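Heat shock protein, putative (Plasmodium falciparum, PDB 1Y6Z) is probably an ATP-dependent chaperone of the heat shock protein 90 family that binds unfolded proteins, represented here by its middle domain. Local coordinates at residues L34-F39 and I50-G55; R92-L97 and L130-M135; R71-Y76 and G99-E104; I6-E11 and S46-L51. All coordinates share one frame; numbering follows the deposited sequence.

Contact 1. Residues L34-F39 and I50-G55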
# COMPACT_ATOMS: atom_id res chain seq x y z
N LEU B 34 8.15 -5.81 18.85
CA LEU B 34 8.97 -5.57 17.71
C LEU B 34 8.60 -4.25 17.03
O LEU B 34 9.49 -3.58 16.44
CB LEU B 34 8.82 -6.73 16.73
CG LEU B 34 9.92 -7.81 16.74
CD1 LEU B 34 10.65 -7.97 18.05
CD2 LEU B 34 9.42 -9.12 16.09
N ALA B 35 7.31 -3.93 17.08
CA ALA B 35 6.82 -2.68 16.51
C ALA B 35 5.43 -2.35 17.09
O ALA B 35 4.75 -3.18 17.74
CB ALA B 35 6.74 -2.83 15.03
N TYR B 36 4.98 -1.12 16.84
CA TYR B 36 3.64 -0.71 17.21
C TYR B 36 3.20 0.43 16.32
O TYR B 36 4.05 1.11 15.75
CB TYR B 36 3.54 -0.25 18.67
CG TYR B 36 4.33 0.99 19.00
CD1 TYR B 36 3.73 2.26 18.99
CD2 TYR B 36 5.67 0.90 19.34
CE1 TYR B 36 4.46 3.40 19.28
CE2 TYR B 36 6.43 2.08 19.63
CZ TYR B 36 5.80 3.30 19.61
OH TYR B 36 6.55 4.42 19.89
N VAL B 37 1.88 0.65 16.28
CA VAL B 37 1.31 1.87 15.67
C VAL B 37 0.09 2.28 16.51
O VAL B 37 -0.69 1.42 16.93
CB VAL B 37 0.95 1.65 14.15
CG1 VAL B 37 0.09 0.47 13.97
CG2 VAL B 37 0.35 2.92 13.54
N HIS B 38 -0.04 3.59 16.72
CA HIS B 38 -1.15 4.17 17.47
C HIS B 38 -1.88 5.03 16.43
O HIS B 38 -1.27 5.91 15.83
CB HIS B 38 -0.57 5.02 18.59
CG HIS B 38 -1.61 5.75 19.41
ND1 HIS B 38 -1.27 6.68 20.35
CD2 HIS B 38 -2.96 5.66 19.44
CE1 HIS B 38 -2.36 7.16 20.92
NE2 HIS B 38 -3.40 6.54 20.40
N PHE B 39 -3.15 4.70 16.17
CA PHE B 39 -3.92 5.52 15.27
C PHE B 39 -5.29 5.84 15.82
O PHE B 39 -5.82 5.16 16.71
CB PHE B 39 -3.97 4.88 13.88
CG PHE B 39 -4.66 3.57 13.81
CD1 PHE B 39 -5.95 3.47 13.25
CD2 PHE B 39 -4.03 2.40 14.26
CE1 PHE B 39 -6.60 2.27 13.15
CE2 PHE B 39 -4.69 1.16 14.16
CZ PHE B 39 -5.97 1.09 13.59
N ILE B 50 -4.23 0.98 19.33
CA ILE B 50 -2.76 0.82 19.37
C ILE B 50 -2.58 -0.66 19.09
O ILE B 50 -3.21 -1.47 19.76
CB ILE B 50 -2.11 1.16 20.74
CG1 ILE B 50 -2.55 2.53 21.28
CG2 ILE B 50 -0.54 1.06 20.59
CD1 ILE B 50 -2.00 2.89 22.66
N LEU B 51 -1.72 -1.00 18.12
CA LEU B 51 -1.56 -2.36 17.70
C LEU B 51 -0.06 -2.64 17.86
O LEU B 51 0.72 -1.81 17.54
CB LEU B 51 -1.92 -2.46 16.22
CG LEU B 51 -3.41 -2.26 15.82
CD1 LEU B 51 -3.44 -2.49 14.23
CD2 LEU B 51 -4.24 -3.29 16.52
N TYR B 52 0.29 -3.80 18.40
CA TYR B 52 1.67 -4.20 18.68
C TYR B 52 1.94 -5.54 17.98
O TYR B 52 1.11 -6.44 17.99
CB TYR B 52 1.82 -4.47 20.16
CG TYR B 52 1.73 -3.22 21.05
CD1 TYR B 52 0.51 -2.81 21.57
CD2 TYR B 52 2.88 -2.49 21.35
CE1 TYR B 52 0.40 -1.67 22.42
CE2 TYR B 52 2.79 -1.36 22.15
CZ TYR B 52 1.56 -0.96 22.68
OH TYR B 52 1.51 0.14 23.55
N ILE B 53 3.14 -5.68 17.45
CA ILE B 53 3.71 -6.94 17.07
C ILE B 53 4.55 -7.37 18.25
O ILE B 53 5.48 -6.64 18.66
CB ILE B 53 4.58 -6.80 15.83
CG1 ILE B 53 3.70 -6.40 14.65
CG2 ILE B 53 5.35 -8.12 15.51
CD1 ILE B 53 4.53 -6.22 13.38
N PRO B 54 4.20 -8.51 18.84
CA PRO B 54 4.93 -8.98 20.02
C PRO B 54 6.39 -9.27 19.72
O PRO B 54 6.72 -9.53 18.57
CB PRO B 54 4.16 -10.29 20.40
CG PRO B 54 2.78 -10.01 19.91
CD PRO B 54 3.06 -9.39 18.54
N GLY B 55 7.24 -9.24 20.74
CA GLY B 55 8.64 -9.65 20.60
C GLY B 55 8.92 -11.14 20.40
O GLY B 55 10.02 -11.51 19.96

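Contact 2. Residues R92-L97 and L130-M135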
# COMPACT_ATOMS: atom_id res chain seq x y z
N ARG B 92 -7.68 -14.65 10.68
CA ARG B 92 -6.94 -15.33 11.74
C ARG B 92 -5.44 -15.31 11.52
O ARG B 92 -4.65 -15.58 12.47
CB ARG B 92 -7.42 -16.78 11.89
CG ARG B 92 -6.93 -17.72 10.80
CD ARG B 92 -7.41 -19.19 11.09
NE ARG B 92 -6.88 -20.11 10.09
CZ ARG B 92 -6.88 -21.45 10.23
NH1 ARG B 92 -7.41 -22.02 11.30
NH2 ARG B 92 -6.37 -22.21 9.29
N TRP B 93 -4.99 -14.98 10.31
CA TRP B 93 -3.54 -14.89 10.13
C TRP B 93 -2.94 -13.75 11.00
O TRP B 93 -1.76 -13.76 11.28
CB TRP B 93 -3.11 -14.77 8.68
CG TRP B 93 -3.39 -13.47 8.08
CD1 TRP B 93 -4.55 -13.10 7.49
CD2 TRP B 93 -2.50 -12.32 8.01
NE1 TRP B 93 -4.47 -11.80 7.08
CE2 TRP B 93 -3.20 -11.32 7.33
CE3 TRP B 93 -1.16 -12.09 8.43
CZ2 TRP B 93 -2.62 -10.04 7.07
CZ3 TRP B 93 -0.57 -10.83 8.13
CH2 TRP B 93 -1.32 -9.82 7.48
N LEU B 94 -3.78 -12.83 11.47
CA LEU B 94 -3.35 -11.74 12.35
C LEU B 94 -3.55 -11.96 13.84
O LEU B 94 -3.44 -11.01 14.62
CB LEU B 94 -4.10 -10.46 11.97
CG LEU B 94 -3.53 -9.92 10.67
CD1 LEU B 94 -4.56 -8.93 10.18
CD2 LEU B 94 -2.13 -9.24 10.94
N THR B 95 -3.82 -13.21 14.23
CA THR B 95 -4.04 -13.63 15.62
C THR B 95 -2.85 -13.28 16.52
O THR B 95 -3.01 -13.15 17.72
CB THR B 95 -4.33 -15.16 15.75
OG1 THR B 95 -4.75 -15.49 17.10
CG2 THR B 95 -3.12 -16.01 15.36
N PHE B 96 -1.67 -13.14 15.93
CA PHE B 96 -0.44 -12.85 16.74
C PHE B 96 -0.38 -11.40 17.19
O PHE B 96 0.37 -11.08 18.09
CB PHE B 96 0.86 -13.23 16.01
CG PHE B 96 1.12 -12.41 14.77
CD1 PHE B 96 0.66 -12.82 13.53
CD2 PHE B 96 1.81 -11.18 14.86
CE1 PHE B 96 0.91 -12.08 12.35
CE2 PHE B 96 2.02 -10.39 13.67
CZ PHE B 96 1.60 -10.86 12.45
N LEU B 97 -1.17 -10.49 16.60
CA LEU B 97 -1.16 -9.11 17.03
C LEU B 97 -1.74 -8.98 18.47
O LEU B 97 -2.66 -9.71 18.83
CB LEU B 97 -2.11 -8.27 16.11
CG LEU B 97 -1.76 -7.99 14.67
CD1 LEU B 97 -2.93 -7.07 14.15
CD2 LEU B 97 -0.52 -7.20 14.60
N LEU B 130 -5.31 -3.15 7.31
CA LEU B 130 -4.48 -2.23 6.60
C LEU B 130 -3.34 -1.57 7.43
O LEU B 130 -2.21 -1.46 6.92
CB LEU B 130 -5.32 -1.26 5.77
CG LEU B 130 -6.23 -2.08 4.79
CD1 LEU B 130 -7.13 -1.20 3.87
CD2 LEU B 130 -5.51 -3.22 3.93
N LYS B 131 -3.61 -1.16 8.68
CA LYS B 131 -2.56 -0.56 9.53
C LYS B 131 -1.53 -1.65 9.86
O LYS B 131 -0.34 -1.35 9.96
CB LYS B 131 -3.14 0.02 10.85
CG LYS B 131 -3.86 1.34 10.64
CD LYS B 131 -2.89 2.46 10.48
CE LYS B 131 -3.67 3.77 10.29
NZ LYS B 131 -2.77 4.85 9.85
N SER B 132 -1.99 -2.89 10.02
CA SER B 132 -1.09 -4.02 10.38
C SER B 132 -0.14 -4.32 9.20
O SER B 132 1.02 -4.49 9.40
CB SER B 132 -1.92 -5.28 10.68
OG SER B 132 -2.70 -5.07 11.84
N ILE B 133 -0.67 -4.37 7.97
CA ILE B 133 0.20 -4.54 6.80
C ILE B 133 1.23 -3.41 6.61
O ILE B 133 2.41 -3.69 6.38
CB ILE B 133 -0.65 -4.83 5.51
CG1 ILE B 133 -1.45 -6.13 5.72
CG2 ILE B 133 0.27 -4.86 4.25
CD1 ILE B 133 -2.55 -6.49 4.64
N SER B 134 0.82 -2.15 6.77
CA SER B 134 1.68 -1.01 6.62
C SER B 134 2.78 -1.01 7.70
O SER B 134 3.96 -0.71 7.40
CB SER B 134 0.84 0.30 6.53
OG SER B 134 1.67 1.45 6.63
N MET B 135 2.41 -1.39 8.94
CA MET B 135 3.35 -1.58 10.05
C MET B 135 4.45 -2.60 9.65
O MET B 135 5.62 -2.34 9.86
CB MET B 135 2.64 -2.02 11.36
CG MET B 135 3.60 -2.39 12.56
SD MET B 135 2.79 -2.46 14.21
CE MET B 135 1.39 -3.42 13.72

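Contact 3. Residues R71-Y76 and G99-E104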
# COMPACT_ATOMS: atom_id res chain seq x y z
N ARG B 71 -7.75 -14.37 21.56
CA ARG B 71 -7.72 -13.28 22.53
C ARG B 71 -7.20 -11.97 21.95
O ARG B 71 -7.95 -11.23 21.29
CB ARG B 71 -6.89 -13.69 23.77
CG ARG B 71 -7.45 -14.87 24.59
CD ARG B 71 -8.88 -14.61 25.07
NE ARG B 71 -9.34 -15.66 25.98
CZ ARG B 71 -10.27 -15.50 26.92
NH1 ARG B 71 -10.87 -14.33 27.12
NH2 ARG B 71 -10.62 -16.54 27.68
N GLY B 72 -5.94 -11.66 22.26
CA GLY B 72 -5.10 -10.71 21.53
C GLY B 72 -5.47 -9.27 21.53
O GLY B 72 -4.69 -8.42 21.99
N ILE B 73 -6.61 -8.95 20.95
CA ILE B 73 -7.07 -7.58 20.89
C ILE B 73 -8.21 -7.30 21.89
O ILE B 73 -9.25 -7.98 21.91
CB ILE B 73 -7.44 -7.19 19.47
CG1 ILE B 73 -6.21 -7.40 18.54
CG2 ILE B 73 -7.91 -5.79 19.43
CD1 ILE B 73 -6.45 -6.86 17.15
N ARG B 74 -7.96 -6.32 22.74
CA ARG B 74 -8.90 -5.92 23.81
C ARG B 74 -9.81 -4.80 23.29
O ARG B 74 -9.32 -3.75 22.85
CB ARG B 74 -8.11 -5.40 24.99
CG ARG B 74 -7.22 -6.44 25.66
CD ARG B 74 -6.36 -5.74 26.64
NE ARG B 74 -7.16 -5.11 27.68
CZ ARG B 74 -7.50 -5.74 28.82
NH1 ARG B 74 -7.11 -6.98 29.04
NH2 ARG B 74 -8.22 -5.11 29.74
N LEU B 75 -11.12 -5.04 23.32
CA LEU B 75 -12.08 -4.05 22.98
C LEU B 75 -12.52 -3.21 24.21
O LEU B 75 -12.87 -3.75 25.27
CB LEU B 75 -13.31 -4.68 22.34
CG LEU B 75 -14.47 -3.67 22.22
CD1 LEU B 75 -14.36 -2.76 21.01
CD2 LEU B 75 -15.83 -4.37 22.26
N TYR B 76 -12.53 -1.90 24.01
CA TYR B 76 -13.05 -0.95 24.98
C TYR B 76 -14.19 -0.25 24.22
O TYR B 76 -14.14 -0.08 22.99
CB TYR B 76 -11.96 0.04 25.42
CG TYR B 76 -10.79 -0.57 26.21
CD1 TYR B 76 -9.76 -1.21 25.54
CD2 TYR B 76 -10.73 -0.52 27.62
CE1 TYR B 76 -8.72 -1.76 26.18
CE2 TYR B 76 -9.65 -1.09 28.32
CZ TYR B 76 -8.64 -1.71 27.56
OH TYR B 76 -7.53 -2.29 28.12
N GLY B 99 -3.21 -5.77 21.03
CA GLY B 99 -3.56 -4.37 20.87
C GLY B 99 -4.89 -4.01 21.51
O GLY B 99 -5.53 -4.84 22.17
N ILE B 100 -5.28 -2.75 21.33
CA ILE B 100 -6.51 -2.28 21.89
C ILE B 100 -7.29 -1.58 20.80
O ILE B 100 -6.72 -0.98 19.88
CB ILE B 100 -6.29 -1.37 23.18
CG1 ILE B 100 -5.84 0.04 22.81
CG2 ILE B 100 -5.28 -2.06 24.23
CD1 ILE B 100 -7.02 1.04 22.51
N VAL B 101 -8.61 -1.63 20.92
CA VAL B 101 -9.48 -0.74 20.14
C VAL B 101 -10.43 -0.06 21.14
O VAL B 101 -11.06 -0.76 21.96
CB VAL B 101 -10.34 -1.52 19.13
CG1 VAL B 101 -11.29 -0.54 18.37
CG2 VAL B 101 -9.49 -2.30 18.16
N ASP B 102 -10.52 1.26 21.11
CA ASP B 102 -11.56 1.94 21.90
C ASP B 102 -12.50 2.67 20.97
O ASP B 102 -12.11 3.65 20.34
CB ASP B 102 -10.95 2.93 22.86
CG ASP B 102 -11.97 3.51 23.86
OD1 ASP B 102 -11.54 4.24 24.75
OD2 ASP B 102 -13.18 3.22 23.77
N SER B 103 -13.73 2.16 20.92
CA SER B 103 -14.81 2.65 20.07
C SER B 103 -15.75 3.61 20.81
O SER B 103 -16.03 3.44 21.99
CB SER B 103 -15.62 1.46 19.56
OG SER B 103 -16.34 1.80 18.39
N GLU B 104 -16.24 4.62 20.09
CA GLU B 104 -17.29 5.51 20.62
C GLU B 104 -18.68 4.85 20.63
O GLU B 104 -19.56 5.25 21.41
CB GLU B 104 -17.33 6.81 19.79
CG GLU B 104 -18.00 7.99 20.50
CD GLU B 104 -17.19 8.47 21.69
OE1 GLU B 104 -17.67 8.26 22.84
OE2 GLU B 104 -16.09 9.05 21.49

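Contact 4. Residues I6-E11 and S46-L51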
# COMPACT_ATOMS: atom_id res chain seq x y z
N ILE B 6 -3.78 5.70 27.76
CA ILE B 6 -2.74 6.04 26.77
C ILE B 6 -3.32 6.30 25.36
O ILE B 6 -2.93 7.28 24.73
CB ILE B 6 -1.60 4.98 26.73
CG1 ILE B 6 -0.47 5.39 25.77
CG2 ILE B 6 -2.15 3.63 26.31
CD1 ILE B 6 0.86 4.64 25.98
N TRP B 7 -4.26 5.47 24.91
CA TRP B 7 -4.83 5.54 23.55
C TRP B 7 -5.66 6.76 23.22
O TRP B 7 -6.08 6.92 22.06
CB TRP B 7 -5.63 4.29 23.21
CG TRP B 7 -6.86 4.04 24.09
CD1 TRP B 7 -8.13 4.53 23.92
CD2 TRP B 7 -6.92 3.17 25.22
NE1 TRP B 7 -8.96 4.06 24.90
CE2 TRP B 7 -8.26 3.20 25.70
CE3 TRP B 7 -5.98 2.37 25.89
CZ2 TRP B 7 -8.66 2.47 26.81
CZ3 TRP B 7 -6.39 1.63 26.99
CH2 TRP B 7 -7.71 1.69 27.44
N LYS B 8 -5.88 7.58 24.25
CA LYS B 8 -6.64 8.82 24.18
C LYS B 8 -5.74 10.05 24.30
O LYS B 8 -6.13 11.15 23.88
CB LYS B 8 -7.70 8.84 25.28
CG LYS B 8 -9.11 8.91 24.73
CD LYS B 8 -9.62 7.57 24.24
CE LYS B 8 -11.02 7.73 23.71
NZ LYS B 8 -11.82 8.51 24.71
N GLN B 9 -4.57 9.86 24.90
CA GLN B 9 -3.49 10.82 24.85
C GLN B 9 -2.97 11.00 23.40
O GLN B 9 -3.05 10.08 22.57
CB GLN B 9 -2.36 10.36 25.78
CG GLN B 9 -2.83 9.90 27.18
CD GLN B 9 -1.69 9.71 28.17
OE1 GLN B 9 -0.84 10.57 28.33
NE2 GLN B 9 -1.67 8.56 28.86
N ASP B 10 -2.45 12.17 23.08
CA ASP B 10 -1.90 12.39 21.73
C ASP B 10 -0.53 11.72 21.65
O ASP B 10 0.29 11.89 22.52
CB ASP B 10 -1.74 13.88 21.46
CG ASP B 10 -0.74 14.52 22.40
OD1 ASP B 10 -0.63 14.03 23.56
OD2 ASP B 10 -0.05 15.50 21.97
N GLU B 11 -0.29 10.96 20.60
CA GLU B 11 0.98 10.27 20.46
C GLU B 11 2.20 11.18 20.63
O GLU B 11 3.26 10.70 21.01
CB GLU B 11 1.04 9.49 19.14
CG GLU B 11 0.70 10.34 17.89
CD GLU B 11 -0.72 10.85 17.86
OE1 GLU B 11 -0.93 11.94 17.24
OE2 GLU B 11 -1.61 10.18 18.44
N SER B 46 -15.74 6.76 14.81
CA SER B 46 -14.74 7.13 15.77
C SER B 46 -14.19 5.97 16.63
O SER B 46 -14.93 5.28 17.36
CB SER B 46 -15.24 8.26 16.65
OG SER B 46 -14.34 9.34 16.54
N PHE B 47 -12.87 5.77 16.53
CA PHE B 47 -12.17 4.81 17.40
C PHE B 47 -10.67 5.15 17.48
O PHE B 47 -10.14 5.88 16.61
CB PHE B 47 -12.45 3.35 16.99
CG PHE B 47 -11.76 2.92 15.71
CD1 PHE B 47 -10.43 2.46 15.74
CD2 PHE B 47 -12.41 2.97 14.49
CE1 PHE B 47 -9.79 2.07 14.56
CE2 PHE B 47 -11.77 2.59 13.29
CZ PHE B 47 -10.46 2.12 13.34
N ASN B 48 -10.04 4.67 18.54
CA ASN B 48 -8.60 4.74 18.76
C ASN B 48 -8.04 3.33 18.71
O ASN B 48 -8.71 2.40 19.09
CB ASN B 48 -8.32 5.29 20.14
CG ASN B 48 -9.04 6.56 20.43
OD1 ASN B 48 -8.66 7.64 19.94
ND2 ASN B 48 -10.08 6.48 21.27
N SER B 49 -6.79 3.15 18.26
CA SER B 49 -6.24 1.82 18.32
C SER B 49 -4.75 1.91 18.56
O SER B 49 -4.12 2.87 18.14
CB SER B 49 -6.53 0.99 17.07
OG SER B 49 -6.18 -0.40 17.21
N ILE B 50 -4.23 0.98 19.33
CA ILE B 50 -2.76 0.82 19.37
C ILE B 50 -2.58 -0.66 19.09
O ILE B 50 -3.21 -1.47 19.76
CB ILE B 50 -2.11 1.16 20.74
CG1 ILE B 50 -2.55 2.53 21.28
CG2 ILE B 50 -0.54 1.06 20.59
CD1 ILE B 50 -2.00 2.89 22.66
N LEU B 51 -1.72 -1.00 18.12
CA LEU B 51 -1.56 -2.36 17.70
C LEU B 51 -0.06 -2.64 17.86
O LEU B 51 0.72 -1.81 17.54
CB LEU B 51 -1.92 -2.46 16.22
CG LEU B 51 -3.41 -2.26 15.82
CD1 LEU B 51 -3.44 -2.49 14.23
CD2 LEU B 51 -4.24 -3.29 16.52

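Contact 1. Residues L34-F39 and I50-G55
Ala35 to Phe39 and Ile50 to Ile53 run antiparallel as the two arms of a beta hairpin in the five-stranded mixed sheet of this Hsp90 middle domain. Backbone hydrogen bonds hold the arms together. Val37 and Leu51 form a hydrogen-bonded pair: Val37 N gives to Leu51 O at 3.0 Å, and Leu51 N returns to Val37 O at 2.9 Å. Ile53 N binds Ala35 O at 3.0 Å, the donor lying above the carbonyl plane. The last bond, Leu34 N to Ile53 O, is short at 2.8 Å but bent, with 141° at the hydrogen. Ala35 N is buried and has no partner in the model.

The side chains split between two faces. Tyr36, His38, Ile50 and Tyr52 share one. There Ile50 CG1 lies over a face of the His38 imidazole, 4.0 Å from the ring centroid, in a CH-pi contact. With CG anti to the backbone N (chi1 177°), the His38 ring lies beside Ile50. The ring is fixed at both nitrogens, ND1 by Tyr19 OH and NE2 by Trp7 O. Tyr36 turns its ring away from the neighbouring strand, and its CB packs on Tyr52 CD2 at 3.6 Å.

Ala35, Val37, Leu51 and Ile53 are on the other face. Leu51 CD1 meets the edge of the Phe39 ring at CE2, 3.9 Å away. Beyond the strand end, Leu34 CD1 touches Gly55 CA.

Helix 16-27 packs on the His38 and Tyr52 face, where Tyr19 stacks on Tyr36. Helices 121-141 and 145-164 take the Leu51 and Ile53 face, and strand 98-103 continues the sheet beyond 47-53.

Contact 2. Residues R92-L97 and L130-M135
Leu97 overlaps the Ser132 side chain, with CD1 3.1 Å from Ser132 OG, a very tight approach for a methyl group and a hydroxyl oxygen. This is loop-on-helix packing in the Hsp90 middle domain. A type I beta turn from Leu94 to Leu97, closed by a bond from Leu97 N to Leu94 O, sits against one side of helix 121-141. No hydrogen bond crosses between the two segments.

Leu94 and Leu97 meet the same serine. Leu94 CD2 reaches Ser132 CB at 4.0 Å, and Leu97 CD1 is equally far from that CB. Ser132 OG lies beside its own backbone N (chi1 -65°). It is hydrogen-bonded within the helix to Ile128 O, so the hydroxyl has a polar partner although leucines pack against it. Nearly one helical turn on, Met135 CE approaches Leu97 CD2 at 4.3 Å.

Trp93 precedes the turn. Leu94 CG lies over the centre of one face of its indole, 3.5 Å above the plane. The indole NE1 is hydrogen-bonded to Asp165 OD2, and Leu158 of helix 145-164 also touches this side chain. The loop is thus packed between two helices, with Phe96 stacked on Phe154. The Trp93 and Ile133 side chains cross at about a right angle, and Ile133 CG1 meets the rim of the indole near its plane, 4.1 Å from CH2.

Contact 3. Residues R71-Y76 and G99-E104
Arg74 N to Gly99 O, at 2.9 Å, and Tyr76 N to Val101 O, at 2.8 Å, are the two shortest hydrogen bonds between these parallel strands. Both strands belong to the five-stranded mixed sheet of the Hsp90 middle domain. Val101 N and Ser103 N bind back to Arg74 O and Tyr76 O, and Gly99 N reaches Gly72 O at 3.2 Å. The strands cross at -19°. Gly72 has positive phi (66°), a value that favours glycine.

Arg74, Tyr76, Ile100 and Asp102 point to one face. The Arg74 chain bends at chi3 (63°), which sets NE on course for Tyr76 OH, bound at 2.9 Å. NH2 adds a weak bond to the same oxygen. Asp102 is held by Trp7 NE1 at OD1 and by Arg79 N at OD2, while its CB packs on Tyr76 CB. Phe81 meets both Arg74 and Tyr76, and helix 16-27 packs against Ile100.

On the other face, Ile73 CG2 and Val101 CG2 meet at 4.0 Å. Val101 also touches Ile124 and Ile128 of helix 121-141. The Tyr76 ring slants across Ile100, CE1 lying 3.9 Å from Ile100 CB.

Contact 4. Residues I6-E11 and S46-L51
Trp7 and Asn48 are the closest backbone positions, 6.1 Å apart from CA to CA, where a short 3-10 turn of residues 6-8 lies over strand 47-53. This is N-terminal loop packing on the main sheet of the Hsp90 middle domain, on the strand face from which Asn48 and Ile50 project.

Asn48 CB touches Trp7 twice: it lies 3.4 Å from Trp7 O and 3.9 Å from Trp7 CD1. Asn48 CG is anti to its own carbonyl carbon (chi1 -51°), and the amide stands at the edge of the indole, with the two planes 43° apart. The orientation of this amide in the model is doubtful, as is its close approach to Lys8.

Trp7 itself is fixed by partners beyond the strand. Its NE1 is hydrogen-bonded to Asp102 and its carbonyl oxygen to His38 NE2. The indole also meets the Tyr76 ring. Through these partners and Asn48 the loop reaches four strands of the sheet, 35-41, 47-53, 98-103 and 73-77. Trp7 CG lies between its backbone N and carbonyl carbon (chi1 62°), which sets the indole beside Asn48.

Further along the strand the contact is apolar. Ile50 CD1 packs against both Ile6 and Trp7, in addition to the contact of Ile50 with His38. Ile6 is backed by Tyr19 and Phe22 of helix 16-27. Trp7 CB is 3.9 Å from Ile50 CD1. The Ile6 and Ile50 side chains cross at about a right angle, and Ile6 CG2 meets Ile50 CD1 at 3.7 Å.

How the contacts relate
Contacts 1, 3 and 4 share the five-stranded sheet, and contact 2 lies on the face of it that packs against helix 121-141. Contact 4 opens first along the chain, at 6-11. Contacts 1 and 4 end on the same strand, 47-53, share Ile50 and Leu51, and have centres about 12 Å apart. Strand 98-103 joins them to contact 3, centred about 10 Å from contact 4. The centre of contact 2 is about 10 Å from that of contact 1 and about 17 Å from that of contact 4. Contacts 2 and 3 follow, their segments alternating. The N-terminal loop and helix 121-141 thus pack on opposite faces of one sheet, making a layered alpha/beta unit within the middle domain.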